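Local coordinates for penicillin-binding protein (Bacillus halodurans, PDB 3TG9), which probably reacts covalently with beta-lactams or related peptides, as a penicillin-binding protein of the beta-lactamase family, at residues 66-71 with 173-178; 107-112 with 152-157; 113-118 with 292-297; 187-192 with 234-239. All coordinates share one frame; numbering follows the deposited sequence.

Contact 1: 66-71 with 173-178; sequences CQLVEA and QEYVEA
Tyr-175 swings its ring out from helix 172-182 with CG anti to the backbone N (chi1 -174°), while Gln-67 on helix 58-70 sets CG beside its own backbone N and runs extended from there, which carries the amide oxygen to the phenol. The hydroxyl Tyr-175 OH donates to Gln-67 OE1 at 2.9 Å. The donor is tilted 26° from the carbonyl plane, and the amide and ring planes stand 62° apart. Gln-67 OE1 sits at the ring edge, 3.2 Å from Tyr-175 CE2, while the hydroxyl also rests against the Gln-67 CB methylene. Leu-68 flanks the phenol at its other ortho carbon: its CD2 lies 3.8 Å from Tyr-175 CE1 and 3.5 Å from the Tyr-175 OH atom, its side chain running past the tyrosine in the opposite direction. All three residues are buried. Gln-67 NE2 donates to the carbonyls of Leu-249 and Asn-179, so both ends of the amide have partners, and Val-164 and Ser-168 of helix 155-168 also pack on Tyr-175. The nearest CA atoms, those of Gln-67 and Val-176, are 10.5 Å apart: this is a helix-helix contact bridged by a tyrosine that meets a glutamine and a leucine, within the helical part of the serine beta-lactamase-like fold.

Contact 2: 107-112 with 152-157; sequences FDEEIT and YNNAGF
The irregular segment 107-112 passes the entry to helix 155-168 with CA atoms 6.6 Å apart at Phe-107 and Asn-154, and 7.3 Å apart at Glu-109 and Tyr-152. Asn-154 carries the contact. Its ND2 gives one N-H to the backbone oxygen of Phe-107 (ND2 to O 3.1 Å) and the other to Glu-109 OE1 (2.8 Å from ND2, N-H...acceptor angle 161°). Both acceptors lie in the amide plane, which fixes the rotation of the amide, and the carboxylate is nearly coplanar with it, offering its anti lone pair. Glu-109 reaches across with CG beside the backbone N (chi1 -56°) and the rest extended. Glu-109 OE1 also approaches the edge of the Tyr-152 ring, 3.4 Å from Tyr-152 CE2, with the carboxylate and ring planes 77° apart. Phe-107 lies alongside the asparagine, the amide nitrogen ND2 near the edge of its ring. Asn-153 OD1 caps the helix start by accepting from Gly-156 N. Beyond the segments, Asn-154 OD1 and Tyr-152 OH both bond Lys-58 NZ, and the phenol also bonds Ser-55 OG. This Ser-Lys-Tyr cluster, with the asparagine two residues on, is consistent with the SxxK and YxN motifs of a penicillin-binding protein active site.

Contact 3: 113-118 with 292-297; sequences DDFEDL and YDPGVC
Residues 115-118 have helical backbone angles without regular helical bonding, and they face the type II beta turn from Asp-293 to Val-296, the closest CA atoms being those of Phe-115 and Pro-294 at 7.4 Å. The ring of Phe-115 does the touching, without a hydrogen bond between the segments. Its CG stands anti to the backbone N (chi1 -159°), which carries the ring out to the turn, where Asp-293 OD1 hangs over one face, 4.0 Å above the plane and displaced toward the rim. The ring and carboxylate planes are 31° apart. Pro-294 meets the base of the side chain at about a right angle: its CD is 3.9 Å from Phe-115 CD2, and its CG lies near the phenylalanine CB. The turn is the hairpin connection between strands 284-293 and 296-303, adjacent in the antiparallel sheet of the beta-lactamase-like fold, and is closed by paired backbone bonds between Asp-293 and Val-296. Gly-295 takes the positive phi required at the third position of a type II turn. Trp-119 meets Phe-115 edge-to-face. Asp-293 also packs on Ala-54 and Leu-220.

Contact 4: 187-192 with 234-239; sequences HESGYF and AEDMMK
Asp-236, buried on helix 234-245, gathers the backbone and a side chain of the 187-192 loop on its carboxylate. Its OD2 accepts twice. The backbone N of Glu-188 donates to Asp-236 OD2 at 2.9 Å, approaching on the syn side and 16° out of the carboxylate plane, with an N-H...acceptor angle of 141°. The hydroxyl Ser-189 OG donates to the same Asp-236 OD2 at 2.9 Å, on the anti lone pair. That hydroxyl is brought to the aspartate by the serine torsion (chi1 -70°), which sets OG beside its own backbone N. The backbone amides of His-187 and Ser-189 are also near OD2, but at angles too poor for hydrogen bonds. His-187 N is served by a water instead: the water accepts from it at 2.7 Å and donates a hydrogen bond to Asp-236 OD1, also 2.7 Å away, so the second carboxylate oxygen has a partner as well. Together these donors probably favour the ionised carboxylate. Glu-188 CB also packs against Asp-236 OD2, at 3.5 Å. On the backbone side, Asp-236 N is held by Thr-233 OG1, and the Glu-188 carbonyl by Arg-50. The aspartate thus pins the loop, which follows helix 172-182, against helix 234-245; Ser-189 packs on Phe-181 of the former, while Ala-234, Met-237 and Met-238 of the latter lie on strands 18-24 and 308-314 of the main sheet.

Overall arrangement
Contacts 2 and 3 are neighbours, their centres 12 Å apart, and touch through Phe-107, whose CE2 lies 3.4 Å from Phe-115 CD1; the adjoining segments 107-112 and 113-118 thereby tie the helix 155-168 entry to a hairpin of the main sheet. Contact 2 includes Tyr-152 of the probable active-site cluster with Ser-55 and Lys-58, and the Asp-293 side chain of contact 3 lies near that cluster without touching it. Contacts 1 and 4, centres 16 Å apart, meet where Glu-177 OE2 probably accepts from Tyr-191 N at 3.0 Å. This pair stands apart from the other: contacts 1 and 3 have centres 28 Å apart, on opposite sides of the chain's centre.

Contact 1: 66-71 with 173-178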
loop_
_atom_site.group_PDB
_atom_site.type_symbol
_atom_site.label_atom_id
_atom_site.label_comp_id
_atom_site.label_asym_id
_atom_site.label_seq_id
_atom_site.Cartn_x
_atom_site.Cartn_y
_atom_site.Cartn_z
ATOM N N CYS B 66 16.195 -28.737 -1.648
ATOM C CA CYS B 66 16.751 -29.984 -1.130
ATOM C C CYS B 66 15.707 -31.096 -1.154
ATOM O O CYS B 66 16.037 -32.244 -1.434
ATOM C CB CYS B 66 17.300 -29.783 0.281
ATOM S SG CYS B 66 18.760 -28.739 0.313
ATOM N N GLN B 67 14.448 -30.756 -0.879
ATOM C CA GLN B 67 13.381 -31.759 -0.892
ATOM C C GLN B 67 13.197 -32.360 -2.276
ATOM O O GLN B 67 12.894 -33.547 -2.412
ATOM C CB GLN B 67 12.053 -31.170 -0.434
ATOM C CG GLN B 67 11.997 -30.776 1.016
ATOM C CD GLN B 67 10.665 -30.156 1.365
ATOM O OE1 GLN B 67 10.011 -29.564 0.507
ATOM N NE2 GLN B 67 10.249 -30.291 2.622
ATOM N N LEU B 68 13.367 -31.534 -3.301
ATOM C CA LEU B 68 13.277 -32.008 -4.673
ATOM C C LEU B 68 14.448 -32.935 -4.977
ATOM O O LEU B 68 14.298 -33.934 -5.681
ATOM C CB LEU B 68 13.261 -30.835 -5.651
ATOM C CG LEU B 68 12.085 -29.865 -5.503
ATOM C CD1 LEU B 68 12.197 -28.758 -6.521
ATOM C CD2 LEU B 68 10.761 -30.599 -5.641
ATOM N N VAL B 69 15.617 -32.600 -4.448
ATOM C CA VAL B 69 16.775 -33.469 -4.613
ATOM C C VAL B 69 16.548 -34.783 -3.866
ATOM O O VAL B 69 16.702 -35.855 -4.440
ATOM C CB VAL B 69 18.083 -32.782 -4.173
ATOM C CG1 VAL B 69 19.276 -33.736 -4.318
ATOM C CG2 VAL B 69 18.311 -31.513 -4.990
ATOM N N GLU B 70 16.144 -34.698 -2.602
ATOM C CA GLU B 70 15.884 -35.894 -1.803
ATOM C C GLU B 70 14.805 -36.773 -2.429
ATOM O O GLU B 70 14.805 -37.991 -2.245
ATOM C CB GLU B 70 15.512 -35.537 -0.356
ATOM C CG GLU B 70 14.920 -36.696 0.439
ATOM C CD GLU B 70 14.729 -36.381 1.919
ATOM O OE1 GLU B 70 15.392 -35.442 2.409
ATOM O OE2 GLU B 70 13.924 -37.070 2.598
ATOM N N ALA B 71 13.887 -36.155 -3.166
ATOM C CA ALA B 71 12.792 -36.884 -3.794
ATOM C C ALA B 71 13.218 -37.438 -5.145
ATOM O O ALA B 71 12.437 -38.104 -5.829
ATOM C CB ALA B 71 11.577 -35.981 -3.955
ATOM N N GLN B 173 5.298 -20.189 -3.840
ATOM C CA GLN B 173 4.547 -19.983 -2.604
ATOM C C GLN B 173 3.701 -21.198 -2.219
ATOM O O GLN B 173 3.660 -21.607 -1.046
ATOM C CB GLN B 173 3.662 -18.734 -2.739
ATOM C CG GLN B 173 4.441 -17.423 -2.960
ATOM C CD GLN B 173 4.947 -17.231 -4.391
ATOM O OE1 GLN B 173 4.689 -18.052 -5.273
ATOM N NE2 GLN B 173 5.664 -16.127 -4.626
ATOM N N GLU B 174 3.026 -21.770 -3.209
ATOM C CA GLU B 174 2.235 -22.970 -2.996
ATOM C C GLU B 174 3.111 -24.113 -2.495
ATOM O O GLU B 174 2.743 -24.821 -1.555
ATOM C CB GLU B 174 1.522 -23.383 -4.285
ATOM C CG GLU B 174 0.236 -22.630 -4.544
ATOM C CD GLU B 174 -0.313 -22.883 -5.934
ATOM O OE1 GLU B 174 0.449 -23.345 -6.808
ATOM O OE2 GLU B 174 -1.507 -22.602 -6.159
ATOM N N TYR B 175 4.270 -24.293 -3.123
ATOM C CA TYR B 175 5.169 -25.363 -2.722
ATOM C C TYR B 175 5.581 -25.215 -1.256
ATOM O O TYR B 175 5.471 -26.160 -0.470
ATOM C CB TYR B 175 6.407 -25.440 -3.620
ATOM C CG TYR B 175 7.262 -26.655 -3.294
ATOM C CD1 TYR B 175 7.166 -27.819 -4.049
ATOM C CD2 TYR B 175 8.125 -26.653 -2.203
ATOM C CE1 TYR B 175 7.920 -28.943 -3.740
ATOM C CE2 TYR B 175 8.888 -27.776 -1.889
ATOM C CZ TYR B 175 8.781 -28.915 -2.663
ATOM O OH TYR B 175 9.530 -30.038 -2.362
ATOM N N VAL B 176 6.036 -24.023 -0.885
ATOM C CA VAL B 176 6.582 -23.812 0.451
ATOM C C VAL B 176 5.527 -23.925 1.545
ATOM O O VAL B 176 5.752 -24.568 2.570
ATOM C CB VAL B 176 7.320 -22.462 0.560
ATOM C CG1 VAL B 176 7.706 -22.179 2.004
ATOM C CG2 VAL B 176 8.556 -22.465 -0.330
ATOM N N GLU B 177 4.379 -23.295 1.329
ATOM C CA GLU B 177 3.294 -23.337 2.304
ATOM C C GLU B 177 2.821 -24.782 2.531
ATOM O O GLU B 177 2.405 -25.154 3.636
ATOM C CB GLU B 177 2.142 -22.411 1.853
ATOM C CG GLU B 177 2.611 -20.953 1.649
ATOM C CD GLU B 177 1.514 -19.984 1.205
ATOM O OE1 GLU B 177 0.616 -20.383 0.427
ATOM O OE2 GLU B 177 1.567 -18.801 1.619
ATOM N N ALA B 178 2.917 -25.600 1.488
ATOM C CA ALA B 178 2.485 -26.992 1.562
ATOM C C ALA B 178 3.584 -27.928 2.089
ATOM O O ALA B 178 3.358 -28.710 3.010
ATOM C CB ALA B 178 1.999 -27.458 0.195
#

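Contact 2: 107-112 with 152-157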
loop_
_atom_site.group_PDB
_atom_site.type_symbol
_atom_site.label_atom_id
_atom_site.label_comp_id
_atom_site.label_asym_id
_atom_site.label_seq_id
_atom_site.Cartn_x
_atom_site.Cartn_y
_atom_site.Cartn_z
ATOM N N PHE B 107 19.713 -6.619 -7.420
ATOM C CA PHE B 107 19.975 -5.839 -6.212
ATOM C C PHE B 107 21.240 -6.359 -5.535
ATOM O O PHE B 107 21.187 -7.239 -4.665
ATOM C CB PHE B 107 18.772 -5.902 -5.249
ATOM C CG PHE B 107 18.889 -4.973 -4.064
ATOM C CD1 PHE B 107 18.966 -3.603 -4.246
ATOM C CD2 PHE B 107 18.906 -5.469 -2.768
ATOM C CE1 PHE B 107 19.076 -2.746 -3.159
ATOM C CE2 PHE B 107 19.016 -4.615 -1.678
ATOM C CZ PHE B 107 19.100 -3.253 -1.878
ATOM N N ASP B 108 22.380 -5.824 -5.954
ATOM C CA ASP B 108 23.673 -6.224 -5.407
ATOM C C ASP B 108 23.921 -5.488 -4.099
ATOM O O ASP B 108 24.279 -4.309 -4.096
ATOM C CB ASP B 108 24.781 -5.907 -6.407
ATOM C CG ASP B 108 26.120 -6.465 -5.991
ATOM O OD1 ASP B 108 26.947 -6.704 -6.890
ATOM O OD2 ASP B 108 26.349 -6.666 -4.780
ATOM N N GLU B 109 23.733 -6.199 -2.994
ATOM C CA GLU B 109 23.773 -5.601 -1.663
ATOM C C GLU B 109 25.173 -5.163 -1.247
ATOM O O GLU B 109 25.346 -4.477 -0.238
ATOM C CB GLU B 109 23.173 -6.570 -0.635
ATOM C CG GLU B 109 21.744 -7.004 -0.987
ATOM C CD GLU B 109 21.033 -7.730 0.151
ATOM O OE1 GLU B 109 20.180 -8.603 -0.137
ATOM O OE2 GLU B 109 21.331 -7.431 1.329
ATOM N N GLU B 110 26.168 -5.560 -2.033
ATOM C CA GLU B 110 27.552 -5.178 -1.786
ATOM C C GLU B 110 27.833 -3.747 -2.254
ATOM O O GLU B 110 28.795 -3.117 -1.810
ATOM C CB GLU B 110 28.498 -6.167 -2.478
ATOM C CG GLU B 110 29.923 -5.658 -2.680
ATOM C CD GLU B 110 30.828 -6.697 -3.327
ATOM O OE1 GLU B 110 30.646 -7.903 -3.039
ATOM O OE2 GLU B 110 31.715 -6.303 -4.121
ATOM N N ILE B 111 26.978 -3.233 -3.135
ATOM C CA ILE B 111 27.180 -1.909 -3.724
ATOM C C ILE B 111 25.965 -1.001 -3.576
ATOM O O ILE B 111 26.090 0.221 -3.616
ATOM C CB ILE B 111 27.552 -2.004 -5.221
ATOM C CG1 ILE B 111 26.444 -2.716 -6.000
ATOM C CG2 ILE B 111 28.877 -2.734 -5.395
ATOM C CD1 ILE B 111 26.726 -2.855 -7.483
ATOM N N THR B 112 24.786 -1.593 -3.417
ATOM C CA THR B 112 23.568 -0.798 -3.288
ATOM C C THR B 112 22.745 -1.199 -2.071
ATOM O O THR B 112 22.618 -2.385 -1.753
ATOM C CB THR B 112 22.685 -0.867 -4.560
ATOM O OG1 THR B 112 21.496 -0.089 -4.361
ATOM C CG2 THR B 112 22.296 -2.304 -4.874
ATOM N N TYR B 152 27.039 -12.644 -2.263
ATOM C CA TYR B 152 25.617 -12.685 -1.913
ATOM C C TYR B 152 24.743 -12.143 -3.042
ATOM O O TYR B 152 24.918 -11.014 -3.490
ATOM C CB TYR B 152 25.339 -11.928 -0.612
ATOM C CG TYR B 152 23.979 -12.238 -0.027
ATOM C CD1 TYR B 152 23.789 -13.357 0.771
ATOM C CD2 TYR B 152 22.878 -11.419 -0.286
ATOM C CE1 TYR B 152 22.539 -13.654 1.311
ATOM C CE2 TYR B 152 21.623 -11.705 0.246
ATOM C CZ TYR B 152 21.463 -12.827 1.047
ATOM O OH TYR B 152 20.228 -13.130 1.588
ATOM N N ASN B 153 23.797 -12.962 -3.483
ATOM C CA ASN B 153 23.049 -12.695 -4.698
ATOM C C ASN B 153 21.562 -13.037 -4.552
ATOM O O ASN B 153 21.200 -14.192 -4.312
ATOM C CB ASN B 153 23.667 -13.498 -5.845
ATOM C CG ASN B 153 23.117 -13.111 -7.196
ATOM O OD1 ASN B 153 21.920 -13.188 -7.433
ATOM N ND2 ASN B 153 24.003 -12.703 -8.099
ATOM N N ASN B 154 20.706 -12.034 -4.723
ATOM C CA ASN B 154 19.270 -12.215 -4.571
ATOM C C ASN B 154 18.615 -12.862 -5.788
ATOM O O ASN B 154 17.785 -13.773 -5.656
ATOM C CB ASN B 154 18.618 -10.878 -4.248
ATOM C CG ASN B 154 19.011 -10.368 -2.883
ATOM O OD1 ASN B 154 18.682 -10.979 -1.868
ATOM N ND2 ASN B 154 19.718 -9.250 -2.846
ATOM N N ALA B 155 19.003 -12.398 -6.973
ATOM C CA ALA B 155 18.494 -12.971 -8.214
ATOM C C ALA B 155 18.764 -14.473 -8.240
ATOM O O ALA B 155 17.962 -15.253 -8.749
ATOM C CB ALA B 155 19.125 -12.279 -9.423
ATOM N N GLY B 156 19.892 -14.878 -7.670
ATOM C CA GLY B 156 20.230 -16.286 -7.600
ATOM C C GLY B 156 19.186 -17.108 -6.872
ATOM O O GLY B 156 18.979 -18.284 -7.178
ATOM N N PHE B 157 18.520 -16.503 -5.895
ATOM C CA PHE B 157 17.468 -17.227 -5.186
ATOM C C PHE B 157 16.111 -17.100 -5.861
ATOM O O PHE B 157 15.230 -17.931 -5.641
ATOM C CB PHE B 157 17.431 -16.873 -3.694
ATOM C CG PHE B 157 18.282 -17.787 -2.858
ATOM C CD1 PHE B 157 19.664 -17.777 -2.989
ATOM C CD2 PHE B 157 17.702 -18.686 -1.978
ATOM C CE1 PHE B 157 20.460 -18.634 -2.235
ATOM C CE2 PHE B 157 18.488 -19.554 -1.225
ATOM C CZ PHE B 157 19.871 -19.523 -1.353
#

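Contact 3: 113-118 with 292-297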
loop_
_atom_site.group_PDB
_atom_site.type_symbol
_atom_site.label_atom_id
_atom_site.label_comp_id
_atom_site.label_asym_id
_atom_site.label_seq_id
_atom_site.Cartn_x
_atom_site.Cartn_y
_atom_site.Cartn_z
ATOM N N ASP B 113 22.193 -0.193 -1.396
ATOM C CA ASP B 113 21.312 -0.402 -0.250
ATOM C C ASP B 113 19.996 0.341 -0.452
ATOM O O ASP B 113 19.206 0.479 0.481
ATOM C CB ASP B 113 21.979 0.074 1.048
ATOM C CG ASP B 113 22.202 1.589 1.082
ATOM O OD1 ASP B 113 21.990 2.260 0.048
ATOM O OD2 ASP B 113 22.598 2.111 2.149
ATOM N N ASP B 114 19.775 0.815 -1.679
ATOM C CA ASP B 114 18.616 1.641 -2.013
ATOM C C ASP B 114 17.477 0.799 -2.603
ATOM O O ASP B 114 17.032 1.031 -3.734
ATOM C CB ASP B 114 19.039 2.741 -2.993
ATOM C CG ASP B 114 18.016 3.865 -3.106
ATOM O OD1 ASP B 114 16.931 3.780 -2.477
ATOM O OD2 ASP B 114 18.311 4.838 -3.840
ATOM N N PHE B 115 17.017 -0.178 -1.822
ATOM C CA PHE B 115 15.987 -1.125 -2.252
ATOM C C PHE B 115 14.779 -0.400 -2.860
ATOM O O PHE B 115 14.323 -0.734 -3.962
ATOM C CB PHE B 115 15.559 -2.028 -1.073
ATOM C CG PHE B 115 14.898 -3.323 -1.492
ATOM C CD1 PHE B 115 15.634 -4.335 -2.094
ATOM C CD2 PHE B 115 13.545 -3.533 -1.274
ATOM C CE1 PHE B 115 15.031 -5.532 -2.479
ATOM C CE2 PHE B 115 12.940 -4.727 -1.655
ATOM C CZ PHE B 115 13.687 -5.727 -2.260
ATOM N N GLU B 116 14.273 0.608 -2.160
ATOM C CA GLU B 116 13.106 1.314 -2.663
ATOM C C GLU B 116 13.308 1.840 -4.081
ATOM O O GLU B 116 12.396 1.767 -4.908
ATOM C CB GLU B 116 12.672 2.445 -1.726
ATOM C CG GLU B 116 11.266 2.967 -2.058
ATOM C CD GLU B 116 10.705 3.900 -1.004
ATOM O OE1 GLU B 116 11.348 4.085 0.048
ATOM O OE2 GLU B 116 9.608 4.457 -1.228
ATOM N N ASP B 117 14.499 2.352 -4.373
ATOM C CA ASP B 117 14.759 2.981 -5.671
ATOM C C ASP B 117 14.626 2.033 -6.872
ATOM O O ASP B 117 14.587 2.479 -8.027
ATOM C CB ASP B 117 16.137 3.631 -5.685
ATOM C CG ASP B 117 16.338 4.534 -6.885
ATOM O OD1 ASP B 117 15.554 5.504 -7.035
ATOM O OD2 ASP B 117 17.277 4.275 -7.674
ATOM N N LEU B 118 14.565 0.734 -6.595
ATOM C CA LEU B 118 14.387 -0.273 -7.636
ATOM C C LEU B 118 12.999 -0.176 -8.253
ATOM O O LEU B 118 12.785 -0.541 -9.412
ATOM C CB LEU B 118 14.565 -1.676 -7.053
ATOM C CG LEU B 118 15.980 -2.200 -6.799
ATOM C CD1 LEU B 118 16.753 -1.274 -5.877
ATOM C CD2 LEU B 118 15.899 -3.596 -6.220
ATOM N N TYR B 292 17.058 -7.934 6.076
ATOM C CA TYR B 292 16.804 -6.509 6.223
ATOM C C TYR B 292 16.096 -5.953 4.988
ATOM O O TYR B 292 16.576 -6.103 3.860
ATOM C CB TYR B 292 18.109 -5.749 6.461
ATOM C CG TYR B 292 18.687 -5.976 7.835
ATOM C CD1 TYR B 292 19.371 -7.157 8.146
ATOM C CD2 TYR B 292 18.550 -5.013 8.828
ATOM C CE1 TYR B 292 19.907 -7.371 9.425
ATOM C CE2 TYR B 292 19.077 -5.215 10.099
ATOM C CZ TYR B 292 19.755 -6.391 10.392
ATOM O OH TYR B 292 20.260 -6.560 11.657
ATOM N N ASP B 293 14.944 -5.325 5.212
ATOM C CA ASP B 293 14.208 -4.643 4.155
ATOM C C ASP B 293 13.761 -3.305 4.731
ATOM O O ASP B 293 13.787 -3.112 5.953
ATOM C CB ASP B 293 12.967 -5.450 3.744
ATOM C CG ASP B 293 13.239 -6.460 2.630
ATOM O OD1 ASP B 293 14.169 -6.248 1.829
ATOM O OD2 ASP B 293 12.495 -7.471 2.547
ATOM N N PRO B 294 13.351 -2.367 3.865
ATOM C CA PRO B 294 12.684 -1.179 4.408
ATOM C C PRO B 294 11.516 -1.562 5.323
ATOM O O PRO B 294 10.627 -2.296 4.904
ATOM C CB PRO B 294 12.195 -0.464 3.146
ATOM C CG PRO B 294 13.298 -0.786 2.124
ATOM C CD PRO B 294 13.647 -2.233 2.421
ATOM N N GLY B 295 11.549 -1.092 6.567
ATOM C CA GLY B 295 10.518 -1.396 7.543
ATOM C C GLY B 295 10.566 -2.789 8.150
ATOM O O GLY B 295 9.609 -3.214 8.807
ATOM N N VAL B 296 11.670 -3.502 7.931
ATOM C CA VAL B 296 11.791 -4.900 8.342
ATOM C C VAL B 296 13.206 -5.267 8.783
ATOM O O VAL B 296 14.181 -4.932 8.105
ATOM C CB VAL B 296 11.480 -5.831 7.169
ATOM C CG1 VAL B 296 11.819 -7.265 7.528
ATOM C CG2 VAL B 296 10.024 -5.701 6.745
ATOM N N CYS B 297 13.322 -5.974 9.906
ATOM C CA CYS B 297 14.567 -6.679 10.234
ATOM C C CYS B 297 14.273 -7.972 11.002
ATOM O O CYS B 297 13.209 -8.129 11.603
ATOM C CB CYS B 297 15.573 -5.783 10.964
ATOM S SG CYS B 297 15.060 -5.208 12.588
#

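Contact 4: 187-192 with 234-239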
loop_
_atom_site.group_PDB
_atom_site.type_symbol
_atom_site.label_atom_id
_atom_site.label_comp_id
_atom_site.label_asym_id
_atom_site.label_seq_id
_atom_site.Cartn_x
_atom_site.Cartn_y
_atom_site.Cartn_z
ATOM N N HIS B 187 1.176 -23.003 10.944
ATOM C CA HIS B 187 -0.143 -22.652 10.407
ATOM C C HIS B 187 -0.433 -21.150 10.407
ATOM O O HIS B 187 -1.476 -20.723 9.925
ATOM C CB HIS B 187 -1.251 -23.381 11.179
ATOM C CG HIS B 187 -0.928 -24.810 11.499
ATOM N ND1 HIS B 187 -1.039 -25.825 10.573
ATOM C CD2 HIS B 187 -0.499 -25.389 12.646
ATOM C CE1 HIS B 187 -0.688 -26.967 11.133
ATOM N NE2 HIS B 187 -0.357 -26.734 12.392
ATOM N N GLU B 188 0.479 -20.353 10.953
ATOM C CA GLU B 188 0.304 -18.907 10.979
ATOM C C GLU B 188 1.274 -18.167 10.058
ATOM O O GLU B 188 1.549 -16.987 10.267
ATOM C CB GLU B 188 0.471 -18.381 12.401
ATOM C CG GLU B 188 -0.552 -18.901 13.388
ATOM C CD GLU B 188 -0.721 -17.962 14.566
ATOM O OE1 GLU B 188 -0.577 -18.416 15.718
ATOM O OE2 GLU B 188 -0.984 -16.756 14.336
ATOM N N SER B 189 1.777 -18.855 9.041
ATOM C CA SER B 189 2.801 -18.299 8.162
ATOM C C SER B 189 2.366 -18.353 6.712
ATOM O O SER B 189 1.564 -19.205 6.332
ATOM C CB SER B 189 4.122 -19.072 8.311
ATOM O OG SER B 189 4.713 -18.822 9.569
ATOM N N GLY B 190 2.912 -17.451 5.897
ATOM C CA GLY B 190 2.553 -17.402 4.490
ATOM C C GLY B 190 3.215 -16.282 3.702
ATOM O O GLY B 190 3.880 -15.389 4.249
ATOM N N TYR B 191 3.036 -16.342 2.391
ATOM C CA TYR B 191 3.520 -15.297 1.514
ATOM C C TYR B 191 2.359 -14.353 1.263
ATOM O O TYR B 191 1.646 -14.472 0.268
ATOM C CB TYR B 191 4.072 -15.906 0.226
ATOM C CG TYR B 191 5.312 -16.732 0.482
ATOM C CD1 TYR B 191 6.567 -16.228 0.189
ATOM C CD2 TYR B 191 5.230 -18.003 1.046
ATOM C CE1 TYR B 191 7.708 -16.961 0.429
ATOM C CE2 TYR B 191 6.382 -18.750 1.290
ATOM C CZ TYR B 191 7.616 -18.216 0.977
ATOM O OH TYR B 191 8.776 -18.917 1.217
ATOM N N PHE B 192 2.148 -13.447 2.213
ATOM C CA PHE B 192 1.030 -12.518 2.155
ATOM C C PHE B 192 1.374 -11.361 1.230
ATOM O O PHE B 192 2.541 -10.968 1.123
ATOM C CB PHE B 192 0.689 -11.965 3.544
ATOM C CG PHE B 192 0.464 -13.021 4.586
ATOM C CD1 PHE B 192 -0.122 -14.228 4.250
ATOM C CD2 PHE B 192 0.823 -12.794 5.907
ATOM C CE1 PHE B 192 -0.332 -15.201 5.209
ATOM C CE2 PHE B 192 0.620 -13.763 6.873
ATOM C CZ PHE B 192 0.042 -14.966 6.527
ATOM N N ALA B 234 6.950 -15.476 15.518
ATOM C CA ALA B 234 8.176 -15.929 16.178
ATOM C C ALA B 234 8.158 -17.430 16.424
ATOM O O ALA B 234 9.150 -18.128 16.173
ATOM C CB ALA B 234 8.385 -15.181 17.493
ATOM N N GLU B 235 7.029 -17.924 16.923
ATOM C CA GLU B 235 6.910 -19.329 17.282
ATOM C C GLU B 235 6.814 -20.260 16.073
ATOM O O GLU B 235 7.299 -21.384 16.124
ATOM C CB GLU B 235 5.740 -19.560 18.245
ATOM C CG GLU B 235 5.697 -20.981 18.771
ATOM C CD GLU B 235 4.718 -21.161 19.919
ATOM O OE1 GLU B 235 3.902 -20.240 20.160
ATOM O OE2 GLU B 235 4.769 -22.231 20.572
ATOM N N ASP B 236 6.195 -19.810 14.987
ATOM C CA ASP B 236 6.294 -20.557 13.736
ATOM C C ASP B 236 7.762 -20.629 13.243
ATOM O O ASP B 236 8.153 -21.592 12.590
ATOM C CB ASP B 236 5.393 -19.954 12.651
ATOM C CG ASP B 236 4.000 -20.582 12.615
ATOM O OD1 ASP B 236 3.636 -21.306 13.568
ATOM O OD2 ASP B 236 3.272 -20.361 11.622
ATOM N N MET B 237 8.570 -19.615 13.533
ATOM C CA MET B 237 9.982 -19.697 13.147
ATOM C C MET B 237 10.682 -20.695 14.060
ATOM O O MET B 237 11.512 -21.489 13.616
ATOM C CB MET B 237 10.697 -18.345 13.195
ATOM C CG MET B 237 12.113 -18.402 12.590
ATOM S SD MET B 237 12.056 -18.813 10.827
ATOM C CE MET B 237 13.723 -19.433 10.525
ATOM N N MET B 238 10.326 -20.667 15.336
ATOM C CA MET B 238 10.816 -21.675 16.265
ATOM C C MET B 238 10.453 -23.069 15.757
ATOM O O MET B 238 11.289 -23.957 15.706
ATOM C CB MET B 238 10.212 -21.455 17.648
ATOM C CG MET B 238 10.680 -22.466 18.690
ATOM S SD MET B 238 9.535 -22.586 20.063
ATOM C CE MET B 238 8.357 -23.762 19.401
ATOM N N LYS B 239 9.200 -23.264 15.377
ATOM C CA LYS B 239 8.771 -24.562 14.865
ATOM C C LYS B 239 9.531 -24.954 13.608
ATOM O O LYS B 239 9.686 -26.139 13.322
ATOM C CB LYS B 239 7.270 -24.570 14.556
ATOM C CG LYS B 239 6.363 -24.465 15.774
ATOM C CD LYS B 239 4.897 -24.608 15.366
ATOM C CE LYS B 239 3.956 -24.136 16.466
ATOM N NZ LYS B 239 4.426 -24.556 17.824
HETATM O O HOH W 1 1.205 -22.366 13.564
#